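Local coordinates for putative exported protein (Bacteroides fragilis NCTC 9343, PDB 3IEE), which is of unknown function but is probably exported, perhaps as a lipoprotein, and has an elongated, strand-free helical fold, at residues A48-M53 and T105-N110; L79-C84 and R91-N96; V164-P167 and Q171-S174; L202-L207 and K242-V247. One frame throughout, in Å; residues are numbered along the deposited sequence.

Contact 1: residues A48-M53 and T105-N110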
loop_
_atom_site.group_PDB
_atom_site.type_symbol
_atom_site.label_atom_id
_atom_site.label_comp_id
_atom_site.label_asym_id
_atom_site.label_seq_id
_atom_site.Cartn_x
_atom_site.Cartn_y
_atom_site.Cartn_z
ATOM N N ALA A 48 14.845 0.303 -6.357
ATOM C CA ALA A 48 16.122 -0.345 -6.665
ATOM C C ALA A 48 16.338 -0.557 -8.164
ATOM O O ALA A 48 17.478 -0.358 -8.667
ATOM C CB ALA A 48 16.254 -1.692 -5.897
ATOM N N VAL A 49 15.288 -0.965 -8.886
ATOM C CA VAL A 49 15.368 -1.133 -10.329
ATOM C C VAL A 49 15.657 0.235 -10.976
ATOM O O VAL A 49 16.555 0.348 -11.802
ATOM C CB VAL A 49 14.107 -1.836 -10.916
ATOM C CG1 VAL A 49 14.094 -1.773 -12.411
ATOM C CG2 VAL A 49 14.003 -3.304 -10.409
ATOM N N LEU A 50 14.896 1.262 -10.588
ATOM C CA LEU A 50 15.071 2.596 -11.161
ATOM C C LEU A 50 16.445 3.196 -10.811
ATOM O O LEU A 50 17.096 3.847 -11.639
ATOM C CB LEU A 50 13.958 3.528 -10.695
ATOM C CG LEU A 50 12.535 3.229 -11.220
ATOM C CD1 LEU A 50 11.553 4.100 -10.380
ATOM C CD2 LEU A 50 12.390 3.522 -12.739
ATOM N N ASP A 51 16.882 2.970 -9.584
ATOM C CA ASP A 51 18.196 3.454 -9.139
ATOM C C ASP A 51 19.319 2.814 -9.976
ATOM O O ASP A 51 20.259 3.508 -10.385
ATOM C CB ASP A 51 18.416 3.126 -7.675
ATOM C CG ASP A 51 17.692 4.074 -6.716
ATOM O OD1 ASP A 51 17.320 5.169 -7.122
ATOM O OD2 ASP A 51 17.580 3.713 -5.531
ATOM N N TYR A 52 19.243 1.507 -10.169
ATOM C CA TYR A 52 20.186 0.767 -11.031
ATOM C C TYR A 52 20.142 1.266 -12.463
ATOM O O TYR A 52 21.180 1.503 -13.081
ATOM C CB TYR A 52 19.920 -0.741 -11.004
ATOM C CG TYR A 52 20.903 -1.548 -11.882
ATOM C CD1 TYR A 52 22.241 -1.707 -11.516
ATOM C CD2 TYR A 52 20.519 -2.033 -13.120
ATOM C CE1 TYR A 52 23.125 -2.389 -12.324
ATOM C CE2 TYR A 52 21.375 -2.728 -13.922
ATOM C CZ TYR A 52 22.693 -2.885 -13.555
ATOM O OH TYR A 52 23.556 -3.609 -14.348
HETATM N N MSE A 53 18.951 1.431 -13.023
HETATM C CA MSE A 53 18.848 2.042 -14.349
HETATM C C MSE A 53 19.601 3.365 -14.431
HETATM O O MSE A 53 20.409 3.553 -15.347
HETATM C CB MSE A 53 17.370 2.204 -14.790
HETATM C CG MSE A 53 16.700 0.897 -15.084
HETATM SE SE MSE A 53 14.812 1.030 -15.373
HETATM C CE MSE A 53 14.827 1.798 -17.155
ATOM N N THR A 105 4.341 -5.745 -16.299
ATOM C CA THR A 105 4.914 -6.463 -17.448
ATOM C C THR A 105 5.795 -5.567 -18.281
ATOM O O THR A 105 6.967 -5.893 -18.546
ATOM C CB THR A 105 3.809 -7.069 -18.329
ATOM O OG1 THR A 105 3.050 -7.974 -17.527
ATOM C CG2 THR A 105 4.451 -7.809 -19.535
ATOM N N GLU A 106 5.256 -4.401 -18.615
ATOM C CA GLU A 106 5.942 -3.405 -19.436
ATOM C C GLU A 106 7.193 -2.883 -18.720
ATOM O O GLU A 106 8.268 -2.762 -19.303
ATOM C CB GLU A 106 5.012 -2.229 -19.693
ATOM C CG GLU A 106 3.891 -2.505 -20.668
ATOM C CD GLU A 106 3.432 -1.219 -21.329
ATOM O OE1 GLU A 106 4.175 -0.732 -22.232
ATOM O OE2 GLU A 106 2.359 -0.713 -20.930
ATOM N N PHE A 107 7.030 -2.563 -17.447
ATOM C CA PHE A 107 8.114 -2.005 -16.653
ATOM C C PHE A 107 9.311 -2.937 -16.703
ATOM O O PHE A 107 10.458 -2.511 -16.923
ATOM C CB PHE A 107 7.662 -1.857 -15.196
ATOM C CG PHE A 107 8.722 -1.288 -14.269
ATOM C CD1 PHE A 107 8.862 0.082 -14.119
ATOM C CD2 PHE A 107 9.513 -2.130 -13.480
ATOM C CE1 PHE A 107 9.783 0.606 -13.242
ATOM C CE2 PHE A 107 10.462 -1.591 -12.603
ATOM C CZ PHE A 107 10.587 -0.215 -12.489
ATOM N N TYR A 108 9.060 -4.214 -16.472
ATOM C CA TYR A 108 10.143 -5.201 -16.519
ATOM C C TYR A 108 10.656 -5.561 -17.911
ATOM O O TYR A 108 11.859 -5.737 -18.036
ATOM C CB TYR A 108 9.796 -6.466 -15.727
ATOM C CG TYR A 108 9.846 -6.207 -14.244
ATOM C CD1 TYR A 108 11.063 -6.114 -13.574
ATOM C CD2 TYR A 108 8.685 -5.996 -13.528
ATOM C CE1 TYR A 108 11.106 -5.842 -12.197
ATOM C CE2 TYR A 108 8.709 -5.710 -12.175
ATOM C CZ TYR A 108 9.918 -5.645 -11.509
ATOM O OH TYR A 108 9.872 -5.357 -10.143
ATOM N N ALA A 109 9.788 -5.628 -18.930
ATOM C CA ALA A 109 10.243 -5.678 -20.347
ATOM C C ALA A 109 11.166 -4.495 -20.712
ATOM O O ALA A 109 12.237 -4.677 -21.352
ATOM C CB ALA A 109 9.045 -5.725 -21.296
ATOM N N ASN A 110 10.747 -3.295 -20.323
ATOM C CA ASN A 110 11.483 -2.068 -20.610
ATOM C C ASN A 110 12.863 -2.038 -19.977
ATOM O O ASN A 110 13.767 -1.404 -20.519
ATOM C CB ASN A 110 10.723 -0.824 -20.126
ATOM C CG ASN A 110 9.537 -0.488 -20.987
ATOM O OD1 ASN A 110 9.357 -1.029 -22.078
ATOM N ND2 ASN A 110 8.722 0.424 -20.504
#

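Contact 2: residues L79-C84 and R91-N96. With EDO (1,2-ethanediol), chain G.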
loop_
_atom_site.group_PDB
_atom_site.type_symbol
_atom_site.label_atom_id
_atom_site.label_comp_id
_atom_site.label_asym_id
_atom_site.label_seq_id
_atom_site.Cartn_x
_atom_site.Cartn_y
_atom_site.Cartn_z
ATOM N N LEU A 79 -8.424 -11.384 -10.019
ATOM C CA LEU A 79 -9.051 -11.019 -11.296
ATOM C C LEU A 79 -10.496 -11.498 -11.358
ATOM O O LEU A 79 -11.172 -11.224 -12.342
ATOM C CB LEU A 79 -8.293 -11.569 -12.500
ATOM C CG LEU A 79 -6.905 -10.914 -12.759
ATOM C CD1 LEU A 79 -6.053 -11.748 -13.776
ATOM C CD2 LEU A 79 -7.145 -9.463 -13.243
ATOM N N ASN A 80 -10.947 -12.242 -10.346
ATOM C CA ASN A 80 -12.307 -12.771 -10.349
ATOM C C ASN A 80 -13.067 -12.430 -9.072
ATOM O O ASN A 80 -13.504 -13.324 -8.369
ATOM C CB ASN A 80 -12.290 -14.274 -10.634
ATOM C CG ASN A 80 -11.757 -14.566 -12.006
ATOM O OD1 ASN A 80 -12.444 -14.301 -13.000
ATOM N ND2 ASN A 80 -10.502 -15.065 -12.088
ATOM N N PRO A 81 -13.230 -11.133 -8.778
ATOM C CA PRO A 81 -13.953 -10.794 -7.557
ATOM C C PRO A 81 -15.366 -11.381 -7.641
ATOM O O PRO A 81 -15.975 -11.401 -8.725
ATOM C CB PRO A 81 -13.988 -9.250 -7.561
ATOM C CG PRO A 81 -13.847 -8.877 -9.000
ATOM C CD PRO A 81 -12.888 -9.930 -9.552
ATOM N N GLY A 82 -15.849 -11.870 -6.520
ATOM C CA GLY A 82 -17.135 -12.543 -6.433
ATOM C C GLY A 82 -18.308 -11.587 -6.346
ATOM O O GLY A 82 -18.139 -10.374 -6.280
ATOM N N ASN A 83 -19.507 -12.165 -6.291
ATOM C CA ASN A 83 -20.755 -11.422 -6.299
ATOM C C ASN A 83 -21.110 -10.763 -4.955
ATOM O O ASN A 83 -22.172 -10.123 -4.792
ATOM C CB ASN A 83 -21.916 -12.283 -6.855
ATOM C CG ASN A 83 -22.312 -13.448 -5.940
ATOM O OD1 ASN A 83 -21.740 -13.605 -4.823
ATOM N ND2 ASN A 83 -23.326 -14.208 -6.356
ATOM N N CYS A 84 -20.215 -10.933 -3.993
ATOM C CA CYS A 84 -20.228 -10.171 -2.752
ATOM C C CYS A 84 -19.951 -8.691 -3.018
ATOM O O CYS A 84 -20.248 -7.849 -2.160
ATOM C CB CYS A 84 -19.225 -10.753 -1.738
ATOM S SG CYS A 84 -17.560 -10.769 -2.265
ATOM N N ARG A 91 -16.206 -4.880 -11.879
ATOM C CA ARG A 91 -15.621 -4.325 -13.104
ATOM C C ARG A 91 -14.385 -3.462 -12.809
ATOM O O ARG A 91 -13.329 -3.644 -13.409
ATOM C CB ARG A 91 -16.685 -3.464 -13.795
ATOM C CG ARG A 91 -16.353 -2.876 -15.144
ATOM C CD ARG A 91 -17.603 -2.089 -15.639
ATOM N NE ARG A 91 -18.837 -2.905 -15.506
ATOM C CZ ARG A 91 -19.975 -2.546 -14.887
ATOM N NH1 ARG A 91 -20.123 -1.341 -14.328
ATOM N NH2 ARG A 91 -20.988 -3.405 -14.828
ATOM N N ASN A 92 -14.558 -2.505 -11.910
ATOM C CA ASN A 92 -13.457 -1.638 -11.527
ATOM C C ASN A 92 -12.276 -2.331 -10.891
ATOM O O ASN A 92 -11.141 -1.957 -11.152
ATOM C CB ASN A 92 -13.956 -0.532 -10.680
ATOM C CG ASN A 92 -14.939 0.314 -11.416
ATOM O OD1 ASN A 92 -14.979 0.284 -12.668
ATOM N ND2 ASN A 92 -15.762 1.045 -10.680
ATOM N N LEU A 93 -12.518 -3.336 -10.043
ATOM C CA LEU A 93 -11.407 -4.165 -9.501
ATOM C C LEU A 93 -10.636 -4.902 -10.591
ATOM O O LEU A 93 -9.411 -4.814 -10.660
ATOM C CB LEU A 93 -11.960 -5.161 -8.452
ATOM C CG LEU A 93 -12.435 -4.525 -7.155
ATOM C CD1 LEU A 93 -13.216 -5.624 -6.380
ATOM C CD2 LEU A 93 -11.256 -3.966 -6.346
ATOM N N LYS A 94 -11.350 -5.607 -11.493
ATOM C CA LYS A 94 -10.750 -6.269 -12.616
ATOM C C LYS A 94 -9.916 -5.302 -13.491
ATOM O O LYS A 94 -8.806 -5.634 -13.878
ATOM C CB LYS A 94 -11.806 -6.999 -13.478
ATOM C CG LYS A 94 -12.391 -8.197 -12.750
ATOM C CD LYS A 94 -13.363 -9.016 -13.642
ATOM C CE LYS A 94 -14.661 -8.258 -13.872
ATOM N NZ LYS A 94 -15.616 -8.984 -14.831
ATOM N N GLN A 95 -10.458 -4.108 -13.746
ATOM C CA GLN A 95 -9.788 -3.103 -14.574
ATOM C C GLN A 95 -8.475 -2.638 -13.957
ATOM O O GLN A 95 -7.462 -2.532 -14.639
ATOM C CB GLN A 95 -10.747 -1.948 -14.684
ATOM C CG GLN A 95 -10.452 -0.826 -15.589
ATOM C CD GLN A 95 -11.624 0.153 -15.489
ATOM O OE1 GLN A 95 -12.739 -0.149 -15.949
ATOM N NE2 GLN A 95 -11.405 1.281 -14.798
ATOM N N ASN A 96 -8.504 -2.355 -12.646
ATOM C CA ASN A 96 -7.309 -1.890 -11.951
ATOM C C ASN A 96 -6.255 -3.017 -11.874
ATOM O O ASN A 96 -5.055 -2.773 -12.103
ATOM C CB ASN A 96 -7.674 -1.321 -10.567
ATOM C CG ASN A 96 -8.143 0.139 -10.613
ATOM O OD1 ASN A 96 -7.342 1.087 -10.749
ATOM N ND2 ASN A 96 -9.434 0.326 -10.531
HETATM C C1 EDO G . -17.668 -9.371 -12.667
HETATM O O1 EDO G . -17.039 -10.487 -13.276
HETATM C C2 EDO G . -18.923 -8.917 -13.377
HETATM O O2 EDO G . -19.061 -7.487 -13.225
#

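Contact 3: residues V164-P167 and Q171-S174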
loop_
_atom_site.group_PDB
_atom_site.type_symbol
_atom_site.label_atom_id
_atom_site.label_comp_id
_atom_site.label_asym_id
_atom_site.label_seq_id
_atom_site.Cartn_x
_atom_site.Cartn_y
_atom_site.Cartn_z
ATOM N N VAL A 164 -20.633 -7.950 14.976
ATOM C CA VAL A 164 -21.917 -7.455 15.435
ATOM C C VAL A 164 -22.087 -7.674 16.952
ATOM O O VAL A 164 -22.559 -6.790 17.674
ATOM C CB VAL A 164 -23.094 -8.084 14.638
ATOM C CG1 VAL A 164 -23.114 -9.594 14.791
ATOM C CG2 VAL A 164 -24.394 -7.476 15.099
ATOM N N ASP A 165 -21.640 -8.806 17.458
ATOM C CA ASP A 165 -21.860 -9.075 18.880
ATOM C C ASP A 165 -20.629 -8.823 19.743
ATOM O O ASP A 165 -20.602 -9.207 20.923
ATOM C CB ASP A 165 -22.355 -10.514 19.058
ATOM C CG ASP A 165 -23.748 -10.707 18.491
ATOM O OD1 ASP A 165 -24.618 -9.820 18.756
ATOM O OD2 ASP A 165 -23.947 -11.727 17.772
ATOM N N ASN A 166 -19.637 -8.143 19.184
ATOM C CA ASN A 166 -18.358 -7.959 19.853
ATOM C C ASN A 166 -18.347 -6.612 20.617
ATOM O O ASN A 166 -18.430 -5.564 20.008
ATOM C CB ASN A 166 -17.194 -8.015 18.832
ATOM C CG ASN A 166 -15.841 -8.110 19.486
ATOM O OD1 ASN A 166 -15.537 -7.390 20.436
ATOM N ND2 ASN A 166 -14.982 -8.973 18.954
ATOM N N PRO A 167 -18.202 -6.652 21.955
ATOM C CA PRO A 167 -18.267 -5.382 22.696
ATOM C C PRO A 167 -17.141 -4.399 22.323
ATOM O O PRO A 167 -17.271 -3.217 22.618
ATOM C CB PRO A 167 -18.129 -5.814 24.168
ATOM C CG PRO A 167 -17.510 -7.141 24.142
ATOM C CD PRO A 167 -17.956 -7.802 22.841
ATOM N N GLN A 171 -13.413 -0.362 18.649
ATOM C CA GLN A 171 -11.966 -0.335 18.869
ATOM C C GLN A 171 -11.257 -1.192 17.800
ATOM O O GLN A 171 -10.296 -0.765 17.138
ATOM C CB GLN A 171 -11.616 -0.799 20.296
ATOM C CG GLN A 171 -12.110 0.148 21.415
ATOM C CD GLN A 171 -13.586 0.120 21.695
ATOM O OE1 GLN A 171 -14.300 -0.775 21.236
ATOM N NE2 GLN A 171 -14.072 1.071 22.529
ATOM N N ILE A 172 -11.757 -2.407 17.597
ATOM C CA ILE A 172 -11.196 -3.317 16.576
ATOM C C ILE A 172 -11.197 -2.654 15.175
ATOM O O ILE A 172 -10.185 -2.654 14.444
ATOM C CB ILE A 172 -11.959 -4.683 16.569
ATOM C CG1 ILE A 172 -11.786 -5.420 17.900
ATOM C CG2 ILE A 172 -11.450 -5.576 15.405
ATOM C CD1 ILE A 172 -12.829 -6.555 18.133
HETATM N N MSE A 173 -12.331 -2.063 14.804
HETATM C CA MSE A 173 -12.470 -1.398 13.529
HETATM C C MSE A 173 -11.532 -0.198 13.367
HETATM O O MSE A 173 -10.899 -0.032 12.286
HETATM C CB MSE A 173 -13.944 -1.065 13.268
HETATM C CG MSE A 173 -14.785 -2.348 13.042
HETATM SE SE MSE A 173 -16.653 -1.921 12.680
HETATM C CE MSE A 173 -16.409 -1.109 10.931
ATOM N N SER A 174 -11.354 0.578 14.454
ATOM C CA SER A 174 -10.429 1.691 14.448
ATOM C C SER A 174 -8.998 1.220 14.205
ATOM O O SER A 174 -8.279 1.863 13.450
ATOM C CB SER A 174 -10.437 2.489 15.765
ATOM O OG SER A 174 -9.928 1.719 16.830
HETATM O O HOH W 1 -17.379 -1.106 20.724
#

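Contact 4: residues L202-L207 and K242-V247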
loop_
_atom_site.group_PDB
_atom_site.type_symbol
_atom_site.label_atom_id
_atom_site.label_comp_id
_atom_site.label_asym_id
_atom_site.label_seq_id
_atom_site.Cartn_x
_atom_site.Cartn_y
_atom_site.Cartn_z
ATOM N N LEU A 202 -2.407 14.854 2.962
ATOM C CA LEU A 202 -3.831 14.585 2.944
ATOM C C LEU A 202 -4.106 13.311 3.734
ATOM O O LEU A 202 -5.032 13.246 4.573
ATOM C CB LEU A 202 -4.288 14.392 1.493
ATOM C CG LEU A 202 -5.787 14.342 1.247
ATOM C CD1 LEU A 202 -6.511 15.591 1.779
ATOM C CD2 LEU A 202 -5.998 14.197 -0.262
ATOM N N LYS A 203 -3.299 12.286 3.498
ATOM C CA LYS A 203 -3.497 11.027 4.204
ATOM C C LYS A 203 -3.164 11.141 5.710
ATOM O O LYS A 203 -3.807 10.481 6.531
ATOM C CB LYS A 203 -2.688 9.892 3.577
ATOM C CG LYS A 203 -3.114 9.534 2.159
ATOM C CD LYS A 203 -4.524 8.987 2.064
ATOM C CE LYS A 203 -4.604 7.486 2.382
ATOM N NZ LYS A 203 -5.982 6.935 2.155
ATOM N N VAL A 204 -2.178 11.965 6.063
ATOM C CA VAL A 204 -1.882 12.261 7.477
ATOM C C VAL A 204 -3.057 12.970 8.131
ATOM O O VAL A 204 -3.446 12.679 9.299
ATOM C CB VAL A 204 -0.592 13.067 7.637
ATOM C CG1 VAL A 204 -0.484 13.578 9.081
ATOM C CG2 VAL A 204 0.615 12.218 7.199
ATOM N N ALA A 205 -3.725 13.841 7.373
ATOM C CA ALA A 205 -4.917 14.507 7.893
ATOM C C ALA A 205 -6.059 13.505 8.078
ATOM O O ALA A 205 -6.815 13.597 9.042
ATOM C CB ALA A 205 -5.337 15.682 6.926
ATOM N N GLU A 206 -6.184 12.514 7.192
ATOM C CA GLU A 206 -7.193 11.441 7.376
ATOM C C GLU A 206 -6.871 10.637 8.616
ATOM O O GLU A 206 -7.768 10.319 9.425
ATOM C CB GLU A 206 -7.231 10.484 6.199
ATOM C CG GLU A 206 -7.790 11.080 4.930
ATOM C CD GLU A 206 -7.695 10.121 3.741
ATOM O OE1 GLU A 206 -7.446 8.885 3.932
ATOM O OE2 GLU A 206 -7.854 10.642 2.601
ATOM N N LEU A 207 -5.600 10.273 8.745
ATOM C CA LEU A 207 -5.158 9.507 9.911
ATOM C C LEU A 207 -5.470 10.273 11.197
ATOM O O LEU A 207 -5.917 9.703 12.204
ATOM C CB LEU A 207 -3.695 9.136 9.781
ATOM C CG LEU A 207 -3.153 8.199 10.886
ATOM C CD1 LEU A 207 -3.965 6.917 11.092
ATOM C CD2 LEU A 207 -1.685 7.896 10.586
ATOM N N LYS A 242 3.378 12.296 14.019
ATOM C CA LYS A 242 4.385 13.325 14.294
ATOM C C LYS A 242 5.690 13.057 13.488
ATOM O O LYS A 242 6.319 14.000 12.978
ATOM C CB LYS A 242 4.632 13.454 15.795
ATOM C CG LYS A 242 3.427 14.092 16.498
ATOM C CD LYS A 242 3.589 14.458 18.011
ATOM C CE LYS A 242 3.556 13.258 18.941
ATOM N NZ LYS A 242 3.285 13.612 20.393
ATOM N N GLN A 243 6.083 11.800 13.387
ATOM C CA GLN A 243 7.272 11.427 12.602
ATOM C C GLN A 243 7.048 11.739 11.112
ATOM O O GLN A 243 7.951 12.220 10.440
ATOM C CB GLN A 243 7.586 9.947 12.780
ATOM C CG GLN A 243 8.180 9.555 14.135
ATOM C CD GLN A 243 8.746 8.108 14.098
ATOM O OE1 GLN A 243 8.451 7.309 13.182
ATOM N NE2 GLN A 243 9.586 7.793 15.063
ATOM N N VAL A 244 5.854 11.463 10.589
ATOM C CA VAL A 244 5.602 11.695 9.165
ATOM C C VAL A 244 5.675 13.196 8.932
ATOM O O VAL A 244 6.278 13.628 7.960
ATOM C CB VAL A 244 4.259 11.155 8.661
ATOM C CG1 VAL A 244 3.995 11.617 7.161
ATOM C CG2 VAL A 244 4.183 9.622 8.815
ATOM N N LYS A 245 5.081 13.979 9.829
ATOM C CA LYS A 245 5.184 15.442 9.706
ATOM C C LYS A 245 6.618 15.974 9.698
ATOM O O LYS A 245 6.960 16.849 8.897
ATOM C CB LYS A 245 4.360 16.100 10.798
ATOM C CG LYS A 245 2.900 16.000 10.510
ATOM C CD LYS A 245 2.152 16.707 11.589
ATOM C CE LYS A 245 0.688 16.600 11.393
ATOM N NZ LYS A 245 0.078 16.840 12.717
ATOM N N LYS A 246 7.473 15.426 10.547
ATOM C CA LYS A 246 8.892 15.806 10.595
ATOM C C LYS A 246 9.638 15.421 9.303
ATOM O O LYS A 246 10.395 16.227 8.730
ATOM C CB LYS A 246 9.533 15.182 11.810
ATOM C CG LYS A 246 9.081 15.802 13.097
ATOM C CD LYS A 246 9.587 17.233 13.378
ATOM C CE LYS A 246 9.178 17.647 14.809
ATOM N NZ LYS A 246 9.664 18.990 15.199
ATOM N N VAL A 247 9.394 14.212 8.813
ATOM C CA VAL A 247 9.955 13.750 7.540
ATOM C C VAL A 247 9.476 14.623 6.363
ATOM O O VAL A 247 10.245 14.956 5.478
ATOM C CB VAL A 247 9.653 12.217 7.337
ATOM C CG1 VAL A 247 9.918 11.773 5.889
ATOM C CG2 VAL A 247 10.532 11.412 8.312
#

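Contact 1: residues A48-M53 and T105-N110
Phe107 reaches Val49 and Leu50 because its CG stands anti to the backbone N (chi1 180°), which carries the ring well out from its helix. On the other side, Val49 also turns one branch, CG1, anti to its N (chi1 170°), so that methyl faces the incoming ring while CG2 is left to meet Tyr108. The outer end of the phenyl ring does most of the work. Phe107 CE2 lies 3.6 Å from Val49 CG1, the two side chains overlapping side by side as they point opposite ways, and Phe107 CE1 lies 3.9 Å from Leu50 CD2. Phe107 CZ sits between them, 3.8 Å from Val49 CG1 and 4.2 Å from Leu50 CG. The ring is thus wedged into the fork formed by two successive residues.

This is side-chain packing between two helices, 43-56 and 87-119, whose short segments run nearly parallel at 28° but stay 11.9 Å apart at closest approach. The Phe107 ring spans much of that gap. Phe107 also meets its neighbour in sequence: Phe107 CD2 lies 3.8 Å above the plane of the Tyr108 ring, over its centre. Tyr108 adds a looser touch of its own, CE1 to Val49 CG2 at 4.2 Å.

Phe111, one turn further along helix 87-119, covers Val49 and the selenomethionine Met53, and Tyr134 of helix 123-162 packs against Leu50. From helix 123-162, too, Asn133 grips the Phe107 helix twice, giving its ND2 to Phe107 O and accepting at OD1 from Asn110 ND2.

Contact 2: residues L79-C84 and R91-N96
Pro81 and Lys94 meet with their side chains at about a right angle, where the loop after the short helix 75-78 doubles back along helix 87-119, the helix it leads into. This is a local fold-back of connecting loop on helix. The lysine chain passes across the end of the proline ring: Pro81 CD is 3.7 Å from Lys94 CG. Another carbon of the same ring, Pro81 CB, lies 3.9 Å from Leu93 CD1 of the previous residue of the helix, so one proline rests on two neighbouring helical side chains.

Leu93 points its CB toward the loop and is buried, its other neighbours including Ile150 of helix 123-162, while Tyr29 of helix 17-40 packs on Pro81. The loop residue therefore fills a seam between helices. Lys94 lies nearer the surface. Its aliphatic part runs beside the backbone carbonyl of Leu79, Lys94 CG coming within 3.3 Å of Leu79 O and Lys94 CD within 3.4 Å, both plain carbon-oxygen contacts. A bend at chi3 (-72°) then swings the amine off to a 1,2-ethanediol molecule, probably from the crystallisation liquor, and Lys94 NZ donates to its O1 at 2.6 Å. The loop is also tied through Pro81 O, which takes a hydrogen bond from Arg90 NE.

On the helix itself, Asn96 folds its amide back one turn, and Asn96 ND2 donates to Asn92 O at 2.9 Å with an N-H...O angle of 152°. That oxygen already accepts from Asn96 N, and the two donors approach it from opposite faces of the carbonyl plane.

Contact 3: residues V164-P167 and Q171-S174
Asn166 and Ile172 meet across the tight connection between helices 123-162 and 169-189, a helix-loop-helix turn in which the loop residues lean on the first turns of the helix they introduce.

The van der Waals part is one methyl against one amide. Ile172 CD1 comes to 3.3 Å from Asn166 ND2 and 3.6 Å from Asn166 CG, and it is hardly farther from Asn166 OD1, at 3.7 Å, so the methyl touches the whole amide group. Both residues aim their CB at each other, and the side chains arrive from opposite directions. The amide is in position because Asn166 CG stands anti to its own backbone N (chi1 -168°), extending the group toward the helix. Its polar end is employed locally: Asn166 OD1 accepts from Leu168 N, two residues on, which makes an Asx turn just ahead of the helix. Leu163 packs on Ile172 from the loop side.

A water forms the second link. Pro167 O and Gln171 OE1 are both acceptors and stand 4.1 Å apart; a single water bridges them, donating to Pro167 O at 2.8 Å and to Gln171 OE1 at 3.1 Å. Gln171 presents its oxygen there through a bend at chi2 (74°), while Val220, Met227 and Tyr230 touch the same side chain and bury it.

Within the helix there is also a direct hydrogen bond: Ser174 OG, which is also bonded to Tyr230 OH of helix 224-247, donates to Gln171 O over a short 2.5 Å, lying 19° off the plane of that carbonyl.

Contact 4: residues L202-L207 and K242-V247
Val204 and Val244 press methyl to methyl: Val204 CG2 lies only 3.4 Å from Val244 CG1, tighter than carbon atoms usually pack. Both valines direct CB at the opposing helix, and the two pass alongside one another, pointing opposite ways. Val204's second methyl is used too, since CG1 meets Lys245 CE at 4.0 Å. The lysine gets there by staying extended beyond CG, so its chain passes at a slant over Val204, with CE the touching atom.

Behind this first shell, Ile241 packs on Val204 from one turn earlier in helix 224-247, and Leu261 backs Val244. Val204 O accepts a hydrogen bond from Thr208 OG1 in its own helix. Next to Val204, the buried Lys203 curls away from the contact, and its NZ forms a salt bridge with Glu206 OE1 at 3.0 Å, met on its syn side but 22° out of the carboxylate plane.

Helices 197-215 and 224-247 follow each other in the chain and run in broadly opposite senses here, as in a helical hairpin. Helix 169-189 packs against Lys203, Leu207 and Val247, and helix 255-268 covers Gln243, Val244 and Val247.

In the fold
Contacts 1 and 2 share helix 87-119, with contact 2 nested inside the chain loop that contact 1 closes; their centres are 27 Å apart. Contact 3 sits at the connection into the later helices, and contact 4 joins two of them, its nearest atoms about 7 Å from those of contact 3. Contacts 1 and 3 lie on opposite sides of the chain's centre, 43 Å between centres, which reflects the elongated shape. No active site is known. 1,2-Ethanediol, probably from the crystallisation liquor, binds at contact 2, and such a molecule also lies about 6 Å from the Leu50 side chain of contact 1.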